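Local coordinates for sarcolemmal membrane-associated protein (Homo sapiens, PDB 6AR0) that joins, as a full-length protein of which this chain is the FHA domain, the extended STRIPAK phosphatase complex that dephosphorylates STK3 and inhibits Hippo signaling, at residues Ile97-Asp108 with Cys120-Phe128; Trp59-Phe67 with Leu127-Ala135. All coordinates share one frame; numbering follows the deposited sequence.

Interaction 1 of 2, residues Ile97-Asp108 with Cys120-Phe128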
ATOM      1  N   ILE A  97      -4.108   7.079   7.343  1.00  6.57           N
ATOM      2  CA  ILE A  97      -3.263   7.641   6.303  1.00  7.07           C
ATOM      3  C   ILE A  97      -3.866   8.955   5.814  1.00  6.75           C
ATOM      4  O   ILE A  97      -5.094   9.145   5.792  1.00  7.45           O
ATOM      5  CB  ILE A  97      -3.000   6.660   5.139  1.00  6.73           C
ATOM      6  CG1 ILE A  97      -4.309   6.054   4.621  1.00  7.46           C
ATOM      7  CG2 ILE A  97      -2.040   5.563   5.599  1.00  7.65           C
ATOM      8  CD1 ILE A  97      -4.159   5.278   3.300  1.00  8.19           C
ATOM      9  N   LEU A  98      -2.976   9.879   5.440  1.00  7.29           N
ATOM     10  CA  LEU A  98      -3.338  11.215   4.999  1.00  7.76           C
ATOM     11  C   LEU A  98      -2.774  11.424   3.603  1.00  7.98           C
ATOM     12  O   LEU A  98      -1.835  10.737   3.170  1.00  8.44           O
ATOM     13  CB  LEU A  98      -2.796  12.281   5.953  1.00  9.22           C
ATOM     14  CG  LEU A  98      -3.284  12.245   7.409  1.00 11.41           C
ATOM     15  CD1 LEU A  98      -2.723  13.436   8.136  1.00 12.71           C
ATOM     16  CD2 LEU A  98      -4.785  12.187   7.563  1.00 13.68           C
ATOM     17  N   SER A  99      -3.356  12.363   2.882  1.00  8.56           N
ATOM     18  CA  SER A  99      -2.939  12.574   1.508  1.00  8.41           C
ATOM     19  C   SER A  99      -1.532  13.154   1.477  1.00  8.48           C
ATOM     20  O   SER A  99      -1.243  14.142   2.154  1.00 10.99           O
ATOM     21  CB  SER A  99      -3.919  13.506   0.802  1.00 10.34           C
ATOM     22  OG  SER A  99      -3.737  13.376  -0.588  1.00  9.90           O
ATOM     23  N   GLY A 100      -0.655  12.527   0.696  1.00  8.42           N
ATOM     24  CA  GLY A 100       0.755  12.870   0.655  1.00 10.63           C
ATOM     25  C   GLY A 100       1.675  11.938   1.413  1.00  9.19           C
ATOM     26  O   GLY A 100       2.905  12.102   1.342  1.00 10.30           O
ATOM     27  N   ASP A 101       1.126  10.969   2.126  1.00  7.87           N
ATOM     28  CA  ASP A 101       1.957   9.997   2.811  1.00  7.65           C
ATOM     29  C   ASP A 101       2.775   9.180   1.813  1.00  7.27           C
ATOM     30  O   ASP A 101       2.378   8.943   0.666  1.00  8.84           O
ATOM     31  CB  ASP A 101       1.108   9.034   3.637  1.00  7.28           C
ATOM     32  CG  ASP A 101       0.611   9.612   4.939  1.00  7.15           C
ATOM     33  OD1 ASP A 101       1.086  10.684   5.371  1.00  8.71           O
ATOM     34  OD2 ASP A 101      -0.268   8.944   5.544  1.00  7.77           O
ATOM     35  N   ILE A 102       3.929   8.729   2.284  1.00  7.85           N
ATOM     36  CA  ILE A 102       4.762   7.769   1.569  1.00  7.95           C
ATOM     37  C   ILE A 102       4.521   6.407   2.209  1.00  7.38           C
ATOM     38  O   ILE A 102       4.784   6.212   3.397  1.00  8.54           O
ATOM     39  CB  ILE A 102       6.249   8.146   1.631  1.00  9.50           C
ATOM     40  CG1 ILE A 102       6.476   9.552   1.060  1.00 12.20           C
ATOM     41  CG2 ILE A 102       7.086   7.097   0.911  1.00 11.58           C
ATOM     42  CD1 ILE A 102       5.996   9.729  -0.351  1.00 19.38           C
ATOM     43  N   ILE A 103       4.002   5.470   1.436  1.00  7.09           N
ATOM     44  CA  ILE A 103       3.610   4.153   1.919  1.00  7.48           C
ATOM     45  C   ILE A 103       4.538   3.120   1.301  1.00  7.85           C
ATOM     46  O   ILE A 103       4.770   3.142   0.090  1.00  9.70           O
ATOM     47  CB  ILE A 103       2.162   3.874   1.465  1.00 12.10           C
ATOM     48  CG1 ILE A 103       1.217   4.992   1.901  1.00 12.34           C
ATOM     49  CG2 ILE A 103       1.689   2.512   1.907  1.00 11.50           C
ATOM     50  CD1 ILE A 103       1.191   5.134   3.350  1.00 11.97           C
ATOM     51  N   GLN A 104       5.035   2.192   2.111  1.00  8.11           N
ATOM     52  CA  GLN A 104       5.986   1.189   1.652  1.00  7.49           C
ATOM     53  C   GLN A 104       5.501  -0.201   2.035  1.00  7.64           C
ATOM     54  O   GLN A 104       5.053  -0.423   3.160  1.00  8.30           O
ATOM     55  CB  GLN A 104       7.369   1.459   2.250  1.00  8.15           C
ATOM     56  CG  GLN A 104       8.407   0.418   1.897  1.00  9.38           C
ATOM     57  CD  GLN A 104       9.769   0.777   2.435  1.00 10.57           C
ATOM     58  OE1 GLN A 104      10.188   1.937   2.344  1.00 13.06           O
ATOM     59  NE2 GLN A 104      10.481  -0.197   2.990  1.00 11.53           N
ATOM     60  N   PHE A 105       5.601  -1.134   1.095  1.00  8.07           N
ATOM     61  CA  PHE A 105       5.277  -2.539   1.326  1.00  8.01           C
ATOM     62  C   PHE A 105       6.537  -3.353   1.082  1.00  8.59           C
ATOM     63  O   PHE A 105       7.098  -3.336  -0.019  1.00  8.90           O
ATOM     64  CB  PHE A 105       4.157  -3.014   0.406  1.00  8.64           C
ATOM     65  CG  PHE A 105       2.957  -2.120   0.418  1.00  7.93           C
ATOM     66  CD1 PHE A 105       2.217  -1.942   1.573  1.00  9.22           C
ATOM     67  CD2 PHE A 105       2.583  -1.405  -0.709  1.00  9.92           C
ATOM     68  CE1 PHE A 105       1.114  -1.102   1.593  1.00  9.84           C
ATOM     69  CE2 PHE A 105       1.483  -0.561  -0.687  1.00 10.70           C
ATOM     70  CZ  PHE A 105       0.759  -0.405   0.453  1.00 10.27           C
ATOM     71  N   GLY A 106       6.964  -4.078   2.110  1.00 12.15           N
ATOM     72  CA  GLY A 106       8.213  -4.809   2.070  1.00 11.98           C
ATOM     73  C   GLY A 106       9.399  -3.906   2.352  1.00 11.89           C
ATOM     74  O   GLY A 106       9.270  -2.717   2.659  1.00 12.01           O
ATOM     75  N   VAL A 107      10.587  -4.509   2.255  1.00 11.80           N
ATOM     76  CA  VAL A 107      11.865  -3.806   2.307  1.00 11.85           C
ATOM     77  C   VAL A 107      12.736  -4.389   1.200  1.00 11.57           C
ATOM     78  O   VAL A 107      12.496  -5.496   0.713  1.00 12.57           O
ATOM     79  CB  VAL A 107      12.562  -3.978   3.682  1.00 12.31           C
ATOM     80  CG1 VAL A 107      11.709  -3.371   4.812  1.00 13.34           C
ATOM     81  CG2 VAL A 107      12.885  -5.459   3.955  1.00 14.04           C
ATOM     82  N   ASP A 108      13.769  -3.648   0.801  1.00 11.68           N
ATOM     83  CA  ASP A 108      14.741  -4.219  -0.124  1.00 11.54           C
ATOM     84  C   ASP A 108      15.413  -5.414   0.538  1.00 12.29           C
ATOM     85  O   ASP A 108      15.744  -5.383   1.725  1.00 13.50           O
ATOM     86  CB  ASP A 108      15.810  -3.186  -0.478  1.00 13.10           C
ATOM     87  CG  ASP A 108      15.324  -2.099  -1.418  1.00 15.41           C
ATOM     88  OD1 ASP A 108      14.139  -2.080  -1.794  1.00 14.02           O
ATOM     89  OD2 ASP A 108      16.162  -1.243  -1.784  1.00 21.53           O
ATOM     90  N   CYS A 120      11.407  -3.158  -3.102  1.00 11.53           N
ATOM     91  CA  CYS A 120      10.106  -3.154  -2.443  1.00 11.52           C
ATOM     92  C   CYS A 120       9.230  -2.070  -3.068  1.00 11.79           C
ATOM     93  O   CYS A 120       9.691  -1.268  -3.895  1.00 12.04           O
ATOM     94  CB  CYS A 120      10.265  -2.923  -0.931  1.00 11.50           C
ATOM     95  SG  CYS A 120      10.996  -1.345  -0.480  1.00 11.75           S
ATOM     96  N   ILE A 121       7.955  -2.028  -2.688  1.00  7.77           N
ATOM     97  CA  ILE A 121       7.051  -1.030  -3.245  1.00  8.10           C
ATOM     98  C   ILE A 121       7.098   0.200  -2.351  1.00  7.63           C
ATOM     99  O   ILE A 121       6.839   0.109  -1.147  1.00  8.69           O
ATOM    100  CB  ILE A 121       5.631  -1.587  -3.356  1.00  8.59           C
ATOM    101  CG1 ILE A 121       5.584  -2.761  -4.339  1.00  9.46           C
ATOM    102  CG2 ILE A 121       4.638  -0.491  -3.736  1.00  8.52           C
ATOM    103  CD1 ILE A 121       5.910  -2.422  -5.776  1.00  9.92           C
ATOM    104  N   VAL A 122       7.441   1.349  -2.939  1.00  7.86           N
ATOM    105  CA  VAL A 122       7.474   2.627  -2.232  1.00  8.08           C
ATOM    106  C   VAL A 122       6.624   3.590  -3.051  1.00  7.49           C
ATOM    107  O   VAL A 122       6.929   3.850  -4.222  1.00  8.10           O
ATOM    108  CB  VAL A 122       8.903   3.178  -2.049  1.00  8.80           C
ATOM    109  CG1 VAL A 122       8.883   4.395  -1.140  1.00 10.01           C
ATOM    110  CG2 VAL A 122       9.847   2.111  -1.492  1.00  9.84           C
ATOM    111  N   SER A 123       5.560   4.109  -2.448  1.00  7.51           N
ATOM    112  CA  SER A 123       4.558   4.863  -3.193  1.00  7.94           C
ATOM    113  C   SER A 123       4.206   6.154  -2.473  1.00  9.37           C
ATOM    114  O   SER A 123       4.205   6.215  -1.242  1.00 14.71           O
ATOM    115  CB  SER A 123       3.291   3.998  -3.322  1.00  8.76           C
ATOM    116  OG  SER A 123       2.240   4.506  -4.115  1.00 12.72           O
ATOM    117  N   THR A 124       3.917   7.195  -3.231  1.00  8.13           N
ATOM    118  CA  THR A 124       3.153   8.298  -2.675  1.00  7.72           C
ATOM    119  C   THR A 124       1.690   7.932  -2.804  1.00  8.78           C
ATOM    120  O   THR A 124       1.287   7.345  -3.813  1.00 12.23           O
ATOM    121  CB  THR A 124       3.391   9.570  -3.485  1.00 10.33           C
ATOM    122  OG1 THR A 124       4.786   9.858  -3.497  1.00 13.29           O
ATOM    123  CG2 THR A 124       2.613  10.757  -2.911  1.00 14.00           C
ATOM    124  N   ILE A 125       0.887   8.258  -1.798  1.00  8.08           N
ATOM    125  CA  ILE A 125      -0.557   8.037  -1.870  1.00  8.63           C
ATOM    126  C   ILE A 125      -1.250   9.389  -1.759  1.00  9.72           C
ATOM    127  O   ILE A 125      -0.949  10.177  -0.857  1.00 12.17           O
ATOM    128  CB  ILE A 125      -1.054   7.003  -0.832  1.00  9.81           C
ATOM    129  CG1 ILE A 125      -2.442   6.442  -1.187  1.00 10.10           C
ATOM    130  CG2 ILE A 125      -0.992   7.564   0.589  1.00 12.14           C
ATOM    131  CD1 ILE A 125      -2.873   5.200  -0.384  1.00 11.36           C
ATOM    132  N   LYS A 126      -2.158   9.658  -2.690  1.00  8.15           N
ATOM    133  CA  LYS A 126      -3.027  10.827  -2.657  1.00  8.74           C
ATOM    134  C   LYS A 126      -4.456  10.336  -2.509  1.00  8.22           C
ATOM    135  O   LYS A 126      -4.833   9.330  -3.116  1.00  9.51           O
ATOM    136  CB  LYS A 126      -2.864  11.663  -3.926  1.00 10.61           C
ATOM    137  CG  LYS A 126      -1.464  12.247  -4.070  1.00 12.76           C
ATOM    138  CD  LYS A 126      -1.187  13.336  -3.032  1.00 18.35           C
ATOM    139  CE  LYS A 126       0.208  13.913  -3.167  1.00 29.67           C
ATOM    140  NZ  LYS A 126       0.266  14.955  -4.230  1.00 35.94           N
ATOM    141  N   LEU A 127      -5.217  10.992  -1.648  1.00  7.73           N
ATOM    142  CA  LEU A 127      -6.485  10.461  -1.177  1.00  7.91           C
ATOM    143  C   LEU A 127      -7.585  11.482  -1.406  1.00  8.06           C
ATOM    144  O   LEU A 127      -7.411  12.668  -1.109  1.00  8.80           O
ATOM    145  CB  LEU A 127      -6.412  10.157   0.321  1.00  8.32           C
ATOM    146  CG  LEU A 127      -5.330   9.146   0.708  1.00  8.10           C
ATOM    147  CD1 LEU A 127      -5.187   9.096   2.226  1.00  9.22           C
ATOM    148  CD2 LEU A 127      -5.663   7.765   0.144  1.00  8.10           C
ATOM    149  N   PHE A 128      -8.719  11.009  -1.917  1.00  7.64           N
ATOM    150  CA  PHE A 128      -9.840  11.871  -2.280  1.00  8.71           C
ATOM    151  C   PHE A 128     -11.139  11.294  -1.744  1.00  8.71           C
ATOM    152  O   PHE A 128     -11.404  10.094  -1.888  1.00  8.57           O
ATOM    153  CB  PHE A 128      -9.912  12.055  -3.801  1.00  9.38           C
ATOM    154  CG  PHE A 128      -8.633  12.560  -4.367  1.00  9.62           C
ATOM    155  CD1 PHE A 128      -8.351  13.914  -4.411  1.00 11.76           C
ATOM    156  CD2 PHE A 128      -7.662  11.667  -4.768  1.00  9.83           C
ATOM    157  CE1 PHE A 128      -7.121  14.357  -4.877  1.00 13.30           C
ATOM    158  CE2 PHE A 128      -6.446  12.113  -5.244  1.00 13.01           C
ATOM    159  CZ  PHE A 128      -6.178  13.463  -5.304  1.00 13.82           C
TER
HETATM  160  O   HOH W   1      13.122  -0.834  -3.925  1.00 12.31           O

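Interaction 2 of 2, residues Trp59-Phe67 with Leu127-Ala135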
ATOM      1  N   TRP A  59      -8.574   1.178   3.151  1.00  7.05           N
ATOM      2  CA  TRP A  59      -9.995   1.465   3.030  1.00  6.95           C
ATOM      3  C   TRP A  59     -10.290   2.909   3.390  1.00  6.42           C
ATOM      4  O   TRP A  59      -9.482   3.618   3.991  1.00  7.33           O
ATOM      5  CB  TRP A  59     -10.851   0.521   3.874  1.00  8.34           C
ATOM      6  CG  TRP A  59     -10.767   0.676   5.382  1.00  7.62           C
ATOM      7  CD1 TRP A  59     -11.615   1.378   6.182  1.00  8.18           C
ATOM      8  CD2 TRP A  59      -9.813   0.053   6.249  1.00  7.73           C
ATOM      9  NE1 TRP A  59     -11.247   1.229   7.492  1.00  8.57           N
ATOM     10  CE2 TRP A  59     -10.147   0.414   7.562  1.00  7.68           C
ATOM     11  CE3 TRP A  59      -8.720  -0.794   6.039  1.00  8.63           C
ATOM     12  CZ2 TRP A  59      -9.442  -0.052   8.665  1.00  8.78           C
ATOM     13  CZ3 TRP A  59      -8.014  -1.249   7.132  1.00  9.12           C
ATOM     14  CH2 TRP A  59      -8.376  -0.876   8.428  1.00 10.04           C
ATOM     15  N   PHE A  60     -11.503   3.308   3.024  1.00  7.42           N
ATOM     16  CA  PHE A  60     -12.098   4.579   3.403  1.00  7.47           C
ATOM     17  C   PHE A  60     -13.263   4.314   4.340  1.00  8.35           C
ATOM     18  O   PHE A  60     -14.118   3.481   4.041  1.00  9.45           O
ATOM     19  CB  PHE A  60     -12.608   5.308   2.158  1.00  8.12           C
ATOM     20  CG  PHE A  60     -13.316   6.604   2.446  1.00  9.29           C
ATOM     21  CD1 PHE A  60     -12.635   7.680   2.987  1.00 10.21           C
ATOM     22  CD2 PHE A  60     -14.668   6.752   2.168  1.00 10.28           C
ATOM     23  CE1 PHE A  60     -13.299   8.882   3.241  1.00 13.08           C
ATOM     24  CE2 PHE A  60     -15.319   7.951   2.411  1.00 12.51           C
ATOM     25  CZ  PHE A  60     -14.639   9.002   2.954  1.00 14.06           C
ATOM     26  N   ASP A  61     -13.272   5.000   5.477  1.00  9.16           N
ATOM     27  CA  ASP A  61     -14.343   4.899   6.462  1.00 11.41           C
ATOM     28  C   ASP A  61     -15.351   5.981   6.126  1.00 11.48           C
ATOM     29  O   ASP A  61     -15.126   7.164   6.396  1.00 14.42           O
ATOM     30  CB  ASP A  61     -13.760   5.092   7.855  1.00 12.76           C
ATOM     31  CG  ASP A  61     -14.774   4.915   8.948  1.00 14.50           C
ATOM     32  OD1 ASP A  61     -15.976   5.124   8.691  1.00 18.37           O
ATOM     33  OD2 ASP A  61     -14.349   4.589  10.081  1.00 16.89           O
ATOM     34  N   HIS A  62     -16.455   5.561   5.507  1.00 15.13           N
ATOM     35  CA  HIS A  62     -17.427   6.490   4.954  1.00 21.73           C
ATOM     36  C   HIS A  62     -18.147   7.289   6.037  1.00 24.13           C
ATOM     37  O   HIS A  62     -18.730   8.333   5.729  1.00 27.29           O
ATOM     38  CB  HIS A  62     -18.431   5.728   4.063  1.00 18.76           C
ATOM     39  CG  HIS A  62     -17.832   5.145   2.806  1.00 19.51           C
ATOM     40  ND1 HIS A  62     -17.017   4.030   2.807  1.00 21.88           N
ATOM     41  CD2 HIS A  62     -17.956   5.515   1.506  1.00 20.02           C
ATOM     42  CE1 HIS A  62     -16.652   3.753   1.565  1.00 20.87           C
ATOM     43  NE2 HIS A  62     -17.210   4.637   0.757  1.00 18.82           N
ATOM     44  N   LYS A  63     -18.106   6.844   7.296  1.00 17.92           N
ATOM     45  CA  LYS A  63     -18.827   7.519   8.368  1.00 21.88           C
ATOM     46  C   LYS A  63     -17.998   8.561   9.117  1.00 19.27           C
ATOM     47  O   LYS A  63     -18.573   9.372   9.852  1.00 24.03           O
ATOM     48  CB  LYS A  63     -19.409   6.489   9.342  1.00 29.90           C
ATOM     49  CG  LYS A  63     -20.667   5.811   8.801  1.00 30.26           C
ATOM     50  CD  LYS A  63     -21.505   5.186   9.890  1.00 28.45           C
ATOM     51  CE  LYS A  63     -22.901   4.833   9.377  1.00 29.11           C
ATOM     52  NZ  LYS A  63     -23.765   4.325  10.472  1.00 33.60           N
ATOM     53  N   THR A  64     -16.682   8.578   8.950  1.00 19.31           N
ATOM     54  CA  THR A  64     -15.847   9.606   9.548  1.00 19.24           C
ATOM     55  C   THR A  64     -15.017  10.377   8.537  1.00 18.99           C
ATOM     56  O   THR A  64     -14.452  11.419   8.893  1.00 19.44           O
ATOM     57  CB  THR A  64     -14.887   8.994  10.576  1.00 19.57           C
ATOM     58  OG1 THR A  64     -13.928   8.171   9.896  1.00 17.63           O
ATOM     59  CG2 THR A  64     -15.653   8.165  11.606  1.00 24.33           C
ATOM     60  N   GLY A  65     -14.912   9.902   7.299  1.00 15.17           N
ATOM     61  CA  GLY A  65     -14.104  10.585   6.314  1.00 15.93           C
ATOM     62  C   GLY A  65     -12.630  10.295   6.425  1.00 14.30           C
ATOM     63  O   GLY A  65     -11.825  11.014   5.822  1.00 17.98           O
ATOM     64  N   LYS A  66     -12.248   9.250   7.158  1.00 13.97           N
ATOM     65  CA  LYS A  66     -10.849   8.901   7.358  1.00 11.65           C
ATOM     66  C   LYS A  66     -10.476   7.684   6.511  1.00  9.75           C
ATOM     67  O   LYS A  66     -11.300   6.801   6.249  1.00 11.03           O
ATOM     68  CB  LYS A  66     -10.577   8.583   8.835  1.00 12.73           C
ATOM     69  CG  LYS A  66     -10.661   9.759   9.817  1.00 17.40           C
ATOM     70  CD  LYS A  66     -10.286   9.339  11.265  1.00 14.60           C
ATOM     71  CE  LYS A  66     -10.213  10.538  12.207  1.00 19.44           C
ATOM     72  NZ  LYS A  66      -9.061  11.418  11.881  1.00 17.39           N
ATOM     73  N   PHE A  67      -9.214   7.642   6.107  1.00  8.60           N
ATOM     74  CA  PHE A  67      -8.637   6.546   5.353  1.00  7.36           C
ATOM     75  C   PHE A  67      -7.679   5.788   6.261  1.00  6.74           C
ATOM     76  O   PHE A  67      -6.970   6.390   7.087  1.00  7.57           O
ATOM     77  CB  PHE A  67      -7.845   7.086   4.160  1.00  7.26           C
ATOM     78  CG  PHE A  67      -8.678   7.760   3.107  1.00  8.91           C
ATOM     79  CD1 PHE A  67      -9.005   7.104   1.936  1.00  9.34           C
ATOM     80  CD2 PHE A  67      -9.103   9.064   3.272  1.00 10.22           C
ATOM     81  CE1 PHE A  67      -9.759   7.744   0.956  1.00 12.47           C
ATOM     82  CE2 PHE A  67      -9.859   9.699   2.298  1.00 11.81           C
ATOM     83  CZ  PHE A  67     -10.165   9.042   1.146  1.00 13.80           C
ATOM     84  N   LEU A 127      -5.217  10.992  -1.648  1.00  7.73           N
ATOM     85  CA  LEU A 127      -6.485  10.461  -1.177  1.00  7.91           C
ATOM     86  C   LEU A 127      -7.585  11.482  -1.406  1.00  8.06           C
ATOM     87  O   LEU A 127      -7.411  12.668  -1.109  1.00  8.80           O
ATOM     88  CB  LEU A 127      -6.412  10.157   0.321  1.00  8.32           C
ATOM     89  CG  LEU A 127      -5.330   9.146   0.708  1.00  8.10           C
ATOM     90  CD1 LEU A 127      -5.187   9.096   2.226  1.00  9.22           C
ATOM     91  CD2 LEU A 127      -5.663   7.765   0.144  1.00  8.10           C
ATOM     92  N   PHE A 128      -8.719  11.009  -1.917  1.00  7.64           N
ATOM     93  CA  PHE A 128      -9.840  11.871  -2.280  1.00  8.71           C
ATOM     94  C   PHE A 128     -11.139  11.294  -1.744  1.00  8.71           C
ATOM     95  O   PHE A 128     -11.404  10.094  -1.888  1.00  8.57           O
ATOM     96  CB  PHE A 128      -9.912  12.055  -3.801  1.00  9.38           C
ATOM     97  CG  PHE A 128      -8.633  12.560  -4.367  1.00  9.62           C
ATOM     98  CD1 PHE A 128      -8.351  13.914  -4.411  1.00 11.76           C
ATOM     99  CD2 PHE A 128      -7.662  11.667  -4.768  1.00  9.83           C
ATOM    100  CE1 PHE A 128      -7.121  14.357  -4.877  1.00 13.30           C
ATOM    101  CE2 PHE A 128      -6.446  12.113  -5.244  1.00 13.01           C
ATOM    102  CZ  PHE A 128      -6.178  13.463  -5.304  1.00 13.82           C
ATOM    103  N   LEU A 129     -11.943  12.172  -1.142  1.00 10.65           N
ATOM    104  CA  LEU A 129     -13.252  11.819  -0.648  1.00 11.23           C
ATOM    105  C   LEU A 129     -14.181  11.472  -1.812  1.00 11.77           C
ATOM    106  O   LEU A 129     -13.914  11.826  -2.961  1.00 11.72           O
ATOM    107  CB  LEU A 129     -13.823  13.000   0.137  1.00 13.78           C
ATOM    108  CG  LEU A 129     -12.966  13.560   1.278  1.00 16.18           C
ATOM    109  CD1 LEU A 129     -13.599  14.799   1.876  1.00 21.06           C
ATOM    110  CD2 LEU A 129     -12.729  12.508   2.349  1.00 18.27           C
ATOM    111  N   PRO A 130     -15.299  10.798  -1.534  1.00 13.52           N
ATOM    112  CA  PRO A 130     -16.216  10.446  -2.630  1.00 15.23           C
ATOM    113  C   PRO A 130     -16.671  11.631  -3.445  1.00 15.49           C
ATOM    114  O   PRO A 130     -16.905  11.482  -4.651  1.00 18.88           O
ATOM    115  CB  PRO A 130     -17.385   9.770  -1.909  1.00 16.39           C
ATOM    116  CG  PRO A 130     -16.759   9.181  -0.705  1.00 16.21           C
ATOM    117  CD  PRO A 130     -15.690  10.156  -0.273  1.00 14.82           C
ATOM    118  N   ASP A 131     -16.817  12.805  -2.829  1.00 14.96           N
ATOM    119  CA  ASP A 131     -17.259  13.979  -3.570  1.00 16.08           C
ATOM    120  C   ASP A 131     -16.154  14.614  -4.406  1.00 16.42           C
ATOM    121  O   ASP A 131     -16.414  15.595  -5.109  1.00 17.09           O
ATOM    122  CB  ASP A 131     -17.918  15.006  -2.637  1.00 20.83           C
ATOM    123  CG  ASP A 131     -16.945  15.671  -1.687  1.00 19.51           C
ATOM    124  OD1 ASP A 131     -15.726  15.448  -1.789  1.00 21.52           O
ATOM    125  OD2 ASP A 131     -17.412  16.438  -0.815  1.00 27.74           O
ATOM    126  N   GLY A 132     -14.941  14.074  -4.355  1.00 14.12           N
ATOM    127  CA  GLY A 132     -13.829  14.539  -5.145  1.00 14.61           C
ATOM    128  C   GLY A 132     -12.846  15.426  -4.400  1.00 14.38           C
ATOM    129  O   GLY A 132     -11.725  15.623  -4.879  1.00 16.85           O
ATOM    130  N   MET A 133     -13.235  15.981  -3.259  1.00 15.07           N
ATOM    131  CA  MET A 133     -12.314  16.826  -2.510  1.00 15.84           C
ATOM    132  C   MET A 133     -11.163  16.001  -1.953  1.00 14.48           C
ATOM    133  O   MET A 133     -11.346  14.870  -1.513  1.00 12.79           O
ATOM    134  CB  MET A 133     -13.052  17.509  -1.362  1.00 18.46           C
ATOM    135  CG  MET A 133     -14.141  18.463  -1.807  1.00 25.80           C
ATOM    136  SD  MET A 133     -13.539  19.860  -2.786  1.00 33.22           S
ATOM    137  CE  MET A 133     -15.022  20.856  -2.857  1.00 36.12           C
ATOM    138  N   GLU A 134      -9.970  16.582  -1.955  1.00 14.27           N
ATOM    139  CA  GLU A 134      -8.832  15.896  -1.364  1.00 13.22           C
ATOM    140  C   GLU A 134      -9.049  15.735   0.133  1.00 13.15           C
ATOM    141  O   GLU A 134      -9.608  16.613   0.798  1.00 15.91           O
ATOM    142  CB  GLU A 134      -7.536  16.653  -1.639  1.00 14.50           C
ATOM    143  CG  GLU A 134      -6.307  15.862  -1.260  1.00 13.18           C
ATOM    144  CD  GLU A 134      -5.036  16.423  -1.839  1.00 13.97           C
ATOM    145  OE1 GLU A 134      -5.056  17.530  -2.426  1.00 17.44           O
ATOM    146  OE2 GLU A 134      -4.000  15.751  -1.695  1.00 13.79           O
ATOM    147  N   ALA A 135      -8.619  14.589   0.652  1.00 11.74           N
ATOM    148  CA  ALA A 135      -8.725  14.269   2.071  1.00 12.34           C
ATOM    149  C   ALA A 135      -7.774  15.134   2.890  1.00 13.20           C
ATOM    150  O   ALA A 135      -6.988  15.914   2.354  1.00 13.53           O
ATOM    151  CB  ALA A 135      -8.386  12.800   2.290  1.00 16.61           C
TER

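Interaction 1 of 2, residues Ile97-Asp108 with Cys120-Phe128
Strand 102-105 runs antiparallel to strand 121-128, with Ile103 facing Ser123 and Phe105 facing Ile121 in hydrogen-bonded pairs. Each of these pairs is joined by two backbone bonds, the shorter ones 2.8 Å, as between Ile103 N and Ser123 O. Ile102-Thr124 and Gln104-Val122 are the non-hydrogen-bonded pairs. The ladder runs on past the strand: Ile125 N donates to Asp101 O, and Gly100 N to Ile125 O. These last two lie at the type II turn from Leu98 to Asp101, with Gly100 at positive phi. Ser99 extends the line with a side chain. Ser99 OG, anti to the backbone N (chi1 -162°), accepts from Leu127 N at 3.0 Å. The same OG is hydrogen-bonded to Glu134.

The strands belong to the beta sandwich of the FHA fold. Ile103, Phe105, Ile121 and Ser123 share one face and are buried, while Ile102, Gln104 and Thr124 on the other are partly exposed. On the buried face CG1 of Ile103 meets CG2 of Ile125 at 3.6 Å, and CG2 of Ile121 lies at the edge of the Phe105 ring. Further along, Ile97 lies across Ile125 and Leu127, roughly perpendicular to both. Ile97 CD1 touches Ile125 CD1 at 3.9 Å, while Leu127 CD1 packs on the backbone of Ile97 and Leu98. Leu69 of strand 66-71, in the other sheet, packs against Ile97 and Ile103.

On the face of Ile102 and Gln104, CD1 of Ile102 reaches Thr124 OG1 at 3.4 Å. Gln104 runs beside Val122. Its extended chain (chi1 176°, chi2 176°) carries Gln104 NE2 to Gly106 O at 2.8 Å, in the amide plane, which would help set the rotation of the amide. At the far end, a water bridges Cys120 N and Asp108 OD1.

Interaction 2 of 2, residues Trp59-Phe67 with Leu127-Ala135
Phe67 and Leu127 reach past one another from the two sheets, and their contact is a CH-pi interaction. CB of Leu127 stands 3.9 Å from the centroid of the Phe67 ring, 8° off the normal. CD1 of Phe60 lies over the centre of the other face, so the ring is held between the two side chains. At the ring edge, close to its plane, CZ of Phe67 comes 3.4 Å from Phe128 O.

The remaining contacts are aliphatic groups packed against the two rings. Ala135 CB approaches Phe67 CE2 at 3.4 Å. Phe60 CG is anti to the backbone N (chi1 177°), and its ring reaches Leu129 and Pro130. Phe60 CE1 meets CD2 of Leu129 at 3.8 Å, and Phe60 CE2 meets CD of Pro130 at 3.5 Å. The packing joins the two sheets of the FHA beta sandwich at one end. One side is the hairpin of strands 56-61 and 66-71; the other is the end of strand 117-128 and the turn after it.

Polar bonds shape each loop from within. Asp61 OD1 accepts from Lys63 N in an Asx turn, and Asp131 OD1 does so from Met133 N at 2.9 Å. A type I turn from Leu129 to Gly132 reverses 127-135.

Both interactions use strand 117-128 and share Leu127 and Phe128. Interaction 1 is a buried pairing of neighbouring strands within one sheet, near the centre of the chain, and backbone hydrogen bonds dominate it. Interaction 2 is smaller and only partly buried. It lies at the end of the sandwich and packs one sheet on the other through rings and aliphatic groups. The two meet directly. Ile97 is backbone hydrogen-bonded to Phe67, 3.0 Å from Ile97 N to Phe67 O, and Ser99 OG is hydrogen-bonded to Glu134 OE2 at 2.6 Å. Interaction 1 thus pairs main chains edge to edge, whereas interaction 2 has no backbone bond between its segments.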